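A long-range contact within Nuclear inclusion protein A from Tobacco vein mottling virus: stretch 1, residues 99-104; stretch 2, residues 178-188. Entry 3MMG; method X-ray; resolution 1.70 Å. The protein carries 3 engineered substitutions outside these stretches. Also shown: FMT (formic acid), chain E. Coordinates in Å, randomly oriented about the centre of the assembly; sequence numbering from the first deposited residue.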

ATOM      1  N   LYS A  99      -7.603   6.362  -9.345  1.00 13.25           N
ATOM      2  CA  LYS A  99      -7.524   7.675  -8.689  1.00 13.27           C
ATOM      3  C   LYS A  99      -7.123   7.536  -7.221  1.00 12.60           C
ATOM      4  O   LYS A  99      -7.632   6.643  -6.519  1.00 13.86           O
ATOM      5  N   PHE A 100      -6.249   8.440  -6.779  1.00 11.55           N
ATOM      6  CA  PHE A 100      -5.737   8.516  -5.404  1.00 11.73           C
ATOM      7  C   PHE A 100      -6.061   9.889  -4.835  1.00 12.72           C
ATOM      8  O   PHE A 100      -5.879  10.897  -5.510  1.00 13.81           O
ATOM      9  N   ARG A 101      -6.476   9.941  -3.577  1.00 12.11           N
ATOM     10  CA  ARG A 101      -6.595  11.251  -2.913  1.00 12.33           C
ATOM     11  C   ARG A 101      -6.446  11.100  -1.418  1.00 12.06           C
ATOM     12  O   ARG A 101      -6.446  10.015  -0.897  1.00 11.78           O
ATOM     13  N   GLN A 102      -6.338  12.219  -0.723  1.00 12.03           N
ATOM     14  CA  GLN A 102      -6.275  12.166   0.728  1.00 11.83           C
ATOM     15  C   GLN A 102      -7.685  11.874   1.288  1.00  9.91           C
ATOM     16  O   GLN A 102      -8.691  12.369   0.754  1.00 10.63           O
ATOM     17  N   PRO A 103      -7.763  11.166   2.414  1.00  9.91           N
ATOM     18  CA  PRO A 103      -9.058  10.959   3.066  1.00 10.15           C
ATOM     19  C   PRO A 103      -9.561  12.240   3.704  1.00 10.30           C
ATOM     20  O   PRO A 103      -8.772  13.153   3.990  1.00 10.34           O
ATOM     21  N   THR A 104     -10.856  12.269   3.959  1.00 10.50           N
ATOM     22  CA  THR A 104     -11.459  13.347   4.736  1.00 10.50           C
ATOM     23  C   THR A 104     -12.365  12.721   5.770  1.00 10.37           C
ATOM     24  O   THR A 104     -12.650  11.518   5.711  1.00  9.97           O
ATOM     25  N   TYR A 178      -4.070   0.800  11.538  1.00 11.55           N
ATOM     26  CA  TYR A 178      -3.846   2.111  10.919  1.00 11.16           C
ATOM     27  C   TYR A 178      -3.383   1.943   9.484  1.00 10.16           C
ATOM     28  O   TYR A 178      -2.567   1.065   9.187  1.00  9.15           O
ATOM     29  N   PHE A 179      -3.936   2.775   8.610  1.00  9.56           N
ATOM     30  CA  PHE A 179      -3.442   2.870   7.259  1.00  8.54           C
ATOM     31  C   PHE A 179      -2.682   4.169   7.057  1.00  8.71           C
ATOM     32  O   PHE A 179      -2.828   5.109   7.857  1.00  9.31           O
ATOM     33  N   VAL A 180      -1.875   4.217   5.998  1.00  7.80           N
ATOM     34  CA  VAL A 180      -1.107   5.448   5.687  1.00  8.54           C
ATOM     35  C   VAL A 180      -1.763   6.083   4.475  1.00  8.95           C
ATOM     36  O   VAL A 180      -1.997   5.394   3.487  1.00  8.64           O
ATOM     37  N   GLU A 181      -2.051   7.385   4.561  1.00  9.01           N
ATOM     38  CA  GLU A 181      -2.770   8.084   3.504  1.00  9.65           C
ATOM     39  C   GLU A 181      -1.855   8.486   2.370  1.00  9.97           C
ATOM     40  O   GLU A 181      -0.688   8.799   2.594  1.00 10.26           O
ATOM     41  N   PHE A 182      -2.403   8.496   1.155  1.00 10.62           N
ATOM     42  CA  PHE A 182      -1.753   9.168   0.035  1.00 10.82           C
ATOM     43  C   PHE A 182      -1.792  10.666   0.240  1.00 12.61           C
ATOM     44  O   PHE A 182      -2.745  11.181   0.834  1.00 13.72           O
ATOM     45  N   PRO A 183      -0.759  11.367  -0.237  1.00 14.13           N
ATOM     46  CA  PRO A 183      -0.744  12.820  -0.203  1.00 15.05           C
ATOM     47  C   PRO A 183      -1.546  13.432  -1.362  1.00 15.31           C
ATOM     48  O   PRO A 183      -1.964  12.733  -2.290  1.00 14.64           O
ATOM     49  N   GLU A 184      -1.762  14.744  -1.284  1.00 16.76           N
ATOM     50  CA  GLU A 184      -2.407  15.499  -2.350  1.00 18.28           C
ATOM     51  C   GLU A 184      -1.574  15.389  -3.625  1.00 17.49           C
ATOM     52  O   GLU A 184      -0.345  15.356  -3.548  1.00 17.51           O
ATOM     53  N   LYS A 185      -2.255  15.333  -4.772  1.00 17.76           N
ATOM     54  CA  LYS A 185      -1.623  15.338  -6.107  1.00 17.76           C
ATOM     55  C   LYS A 185      -0.573  14.234  -6.238  1.00 17.23           C
ATOM     56  O   LYS A 185       0.519  14.440  -6.799  1.00 16.76           O
ATOM     57  N   PHE A 186      -0.910  13.058  -5.711  1.00 15.36           N
ATOM     58  CA  PHE A 186       0.035  11.961  -5.649  1.00 14.89           C
ATOM     59  C   PHE A 186       0.543  11.521  -7.031  1.00 14.80           C
ATOM     60  O   PHE A 186       1.756  11.411  -7.231  1.00 15.57           O
ATOM     61  N   VAL A 187      -0.383  11.230  -7.947  1.00 15.41           N
ATOM     62  CA  VAL A 187      -0.023  10.784  -9.318  1.00 16.12           C
ATOM     63  C   VAL A 187       0.874  11.819 -10.035  1.00 17.26           C
ATOM     64  O   VAL A 187       1.965  11.489 -10.514  1.00 18.17           O
ATOM     65  N   ALA A 188       0.429  13.077 -10.047  1.00 18.17           N
ATOM     66  CA  ALA A 188       1.176  14.168 -10.680  1.00 19.59           C
ATOM     67  C   ALA A 188       2.580  14.326 -10.100  1.00 20.18           C
ATOM     68  O   ALA A 188       3.556  14.417 -10.846  1.00 21.87           O
TER

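Two waters bridge the backbone of Phe-100 and the turn that leads into the helix of stretch 2; no direct backbone hydrogen bond joins the two stretches. Water 2 donates to Phe-100 O (2.9 Å) and to Pro-183 O (2.8 Å) and accepts from Phe-186 N (2.9 Å), so it ties stretch 1 to both ends of the type II turn from Pro-183 to Phe-186. Water 1 accepts from Val-187 N (3.0 Å) and donates a weak bond to Phe-100 O (3.3 Å).

Beside this polar seam, Phe-100 (chi1 m) points toward stretch 2 and has the largest covered area of any residue here. Its edge meets the face of Phe-182 (m), with Phe-100 CD2 3.8 Å from Phe-182 CE1 and the planes at 64°. One face of Phe-100 receives the edge of Phe-186 (t), Phe-100 CG lying 3.8 Å from Phe-186 CD2. Val-187 (t) adds a methyl, CG2, 3.6 Å from Phe-100 CD1.

Gln-102 (m, t) leaves its backbone sideways, but its end comes nearer: NE2 donates to Glu-181 OE2 at 3.0 Å and 166°, the sole direct hydrogen bond across the contact. On the way, Gln-102 CG passes 3.2 Å from Phe-182 O, a carbonyl buried here without a polar partner. Pro-103 also points inward, setting CD 3.5 Å from Glu-181 CB and CG 3.9 Å from CE1 at the edge of the Phe-179 (p) ring.

Lys-99 and Arg-101 point away. Arg-101 (p, t, t) makes a weak hydrogen bond from NH1 to Gln-102 O (3.0 Å), while Lys-99 NZ donates to O1 of a formic acid (3.3 Å), probably from the crystallisation liquor, whose carbon C lies 3.5 Å from Val-187 CG2.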

ATOM      1  CB  LYS A  99      -8.862   8.420  -8.770  1.00 13.62           C
ATOM      2  CG  LYS A  99      -9.373   8.634 -10.205  1.00 16.53           C
ATOM      3  CD  LYS A  99      -8.500   9.551 -11.005  1.00 22.58           C
ATOM      4  CE  LYS A  99      -9.084   9.739 -12.400  1.00 26.55           C
ATOM      5  NZ  LYS A  99      -8.101   9.320 -13.459  1.00 31.24           N
ATOM      6  CB  PHE A 100      -4.202   8.332  -5.326  1.00 12.05           C
ATOM      7  CG  PHE A 100      -3.695   7.028  -5.919  1.00 11.35           C
ATOM      8  CD1 PHE A 100      -3.539   6.886  -7.307  1.00 14.50           C
ATOM      9  CD2 PHE A 100      -3.373   5.950  -5.097  1.00 14.23           C
ATOM     10  CE1 PHE A 100      -3.082   5.680  -7.870  1.00 11.38           C
ATOM     11  CE2 PHE A 100      -2.895   4.735  -5.651  1.00 13.61           C
ATOM     12  CZ  PHE A 100      -2.743   4.607  -7.033  1.00 12.73           C
ATOM     13  CB  ARG A 101      -7.914  11.921  -3.252  1.00 12.52           C
ATOM     14  CG  ARG A 101      -9.130  11.242  -2.714  1.00 12.59           C
ATOM     15  CD  ARG A 101     -10.405  12.078  -2.861  1.00 10.64           C
ATOM     16  NE  ARG A 101     -11.563  11.238  -2.536  1.00 11.06           N
ATOM     17  CZ  ARG A 101     -12.024  10.997  -1.299  1.00 11.14           C
ATOM     18  NH1 ARG A 101     -11.449  11.537  -0.215  1.00 10.45           N
ATOM     19  NH2 ARG A 101     -13.067  10.197  -1.143  1.00 10.72           N
ATOM     20  CB  GLN A 102      -5.856  13.522   1.269  1.00 12.83           C
ATOM     21  CG  GLN A 102      -4.427  13.936   1.009  1.00 16.19           C
ATOM     22  CD  GLN A 102      -4.130  15.222   1.765  1.00 20.67           C
ATOM     23  OE1 GLN A 102      -4.649  16.283   1.413  1.00 23.96           O
ATOM     24  NE2 GLN A 102      -3.342  15.125   2.822  1.00 23.69           N
ATOM     25  CB  PRO A 103      -8.768   9.960   4.198  1.00  9.57           C
ATOM     26  CG  PRO A 103      -7.302   9.612   4.120  1.00 11.47           C
ATOM     27  CD  PRO A 103      -6.640  10.579   3.173  1.00 10.77           C
ATOM     28  CB  THR A 104     -12.309  14.325   3.884  1.00 10.68           C
ATOM     29  OG1 THR A 104     -13.603  13.754   3.646  1.00 10.73           O
ATOM     30  CG2 THR A 104     -11.632  14.655   2.552  1.00 12.41           C
ATOM     31  CB  TYR A 178      -2.816   2.941  11.687  1.00 12.22           C
ATOM     32  CG  TYR A 178      -3.158   3.116  13.131  1.00 12.63           C
ATOM     33  CD1 TYR A 178      -2.803   2.132  14.046  1.00 14.74           C
ATOM     34  CD2 TYR A 178      -3.861   4.244  13.588  1.00 14.50           C
ATOM     35  CE1 TYR A 178      -3.134   2.229  15.364  1.00 16.93           C
ATOM     36  CE2 TYR A 178      -4.193   4.352  14.967  1.00 16.78           C
ATOM     37  CZ  TYR A 178      -3.805   3.327  15.821  1.00 17.59           C
ATOM     38  OH  TYR A 178      -4.073   3.311  17.174  1.00 19.77           O
ATOM     39  CB  PHE A 179      -4.562   2.690   6.226  1.00  7.63           C
ATOM     40  CG  PHE A 179      -5.517   3.847   6.077  1.00  8.04           C
ATOM     41  CD1 PHE A 179      -5.243   4.898   5.172  1.00  8.99           C
ATOM     42  CD2 PHE A 179      -6.748   3.844   6.761  1.00  7.76           C
ATOM     43  CE1 PHE A 179      -6.172   5.924   4.969  1.00 11.62           C
ATOM     44  CE2 PHE A 179      -7.700   4.866   6.543  1.00  6.91           C
ATOM     45  CZ  PHE A 179      -7.402   5.910   5.664  1.00  8.93           C
ATOM     46  CB  VAL A 180       0.411   5.194   5.401  1.00  8.16           C
ATOM     47  CG1 VAL A 180       0.607   4.017   4.395  1.00  7.72           C
ATOM     48  CG2 VAL A 180       1.119   6.486   4.928  1.00  9.26           C
ATOM     49  CB  GLU A 181      -3.445   9.349   4.066  1.00 10.01           C
ATOM     50  CG  GLU A 181      -2.446  10.353   4.638  1.00 12.78           C
ATOM     51  CD  GLU A 181      -2.939  11.787   4.628  1.00 16.00           C
ATOM     52  OE1 GLU A 181      -3.975  12.079   5.235  1.00 18.69           O
ATOM     53  OE2 GLU A 181      -2.261  12.629   4.014  1.00 21.30           O
ATOM     54  CB  PHE A 182      -2.406   8.762  -1.299  1.00 10.61           C
ATOM     55  CG  PHE A 182      -2.042   7.366  -1.678  1.00  9.22           C
ATOM     56  CD1 PHE A 182      -2.865   6.301  -1.312  1.00 11.01           C
ATOM     57  CD2 PHE A 182      -0.805   7.098  -2.245  1.00 10.05           C
ATOM     58  CE1 PHE A 182      -2.497   4.991  -1.572  1.00 10.81           C
ATOM     59  CE2 PHE A 182      -0.414   5.769  -2.511  1.00 11.50           C
ATOM     60  CZ  PHE A 182      -1.258   4.719  -2.163  1.00 11.09           C
ATOM     61  CB  PRO A 183       0.740  13.134  -0.383  1.00 14.91           C
ATOM     62  CG  PRO A 183       1.213  12.058  -1.309  1.00 13.29           C
ATOM     63  CD  PRO A 183       0.500  10.822  -0.789  1.00 14.40           C
ATOM     64  CB  GLU A 184      -2.481  16.972  -1.950  1.00 18.20           C
ATOM     65  CG  GLU A 184      -3.550  17.795  -2.679  1.00 23.07           C
ATOM     66  CD  GLU A 184      -3.536  19.279  -2.275  1.00 23.47           C
ATOM     67  OE1 GLU A 184      -2.779  19.664  -1.348  1.00 31.11           O
ATOM     68  OE2 GLU A 184      -4.278  20.068  -2.901  1.00 30.17           O
ATOM     69  CB  LYS A 185      -1.018  16.720  -6.379  1.00 18.96           C
ATOM     70  CG  LYS A 185      -2.087  17.789  -6.488  1.00 20.71           C
ATOM     71  CD  LYS A 185      -1.514  19.167  -6.689  1.00 26.70           C
ATOM     72  CE  LYS A 185      -2.643  20.192  -6.705  1.00 29.13           C
ATOM     73  NZ  LYS A 185      -2.125  21.572  -6.437  1.00 30.45           N
ATOM     74  CB  PHE A 186      -0.585  10.763  -4.905  1.00 13.54           C
ATOM     75  CG  PHE A 186       0.265   9.529  -4.941  1.00 14.71           C
ATOM     76  CD1 PHE A 186       1.506   9.508  -4.310  1.00 13.23           C
ATOM     77  CD2 PHE A 186      -0.179   8.376  -5.607  1.00 12.46           C
ATOM     78  CE1 PHE A 186       2.296   8.353  -4.346  1.00 13.74           C
ATOM     79  CE2 PHE A 186       0.602   7.231  -5.638  1.00 13.10           C
ATOM     80  CZ  PHE A 186       1.836   7.218  -5.013  1.00 13.93           C
ATOM     81  CB  VAL A 187      -1.288  10.436 -10.132  1.00 15.87           C
ATOM     82  CG1 VAL A 187      -0.938  10.072 -11.594  1.00 15.98           C
ATOM     83  CG2 VAL A 187      -2.026   9.285  -9.451  1.00 14.32           C
ATOM     84  CB  ALA A 188       0.392  15.478 -10.581  1.00 18.95           C
TER
HETATM   85  C   FMT E 242      -4.748   9.241 -11.692  1.00 36.33           C
HETATM   86  O1  FMT E 242      -5.029   8.531 -12.668  1.00 36.15           O
HETATM   87  O2  FMT E 242      -4.957  10.462 -11.609  1.00 36.91           O
HETATM   88  O   HOH W   1      -3.251  11.663  -7.371  1.00 16.76           O
HETATM   89  O   HOH W   2      -3.523  12.341  -4.592  1.00 18.07           O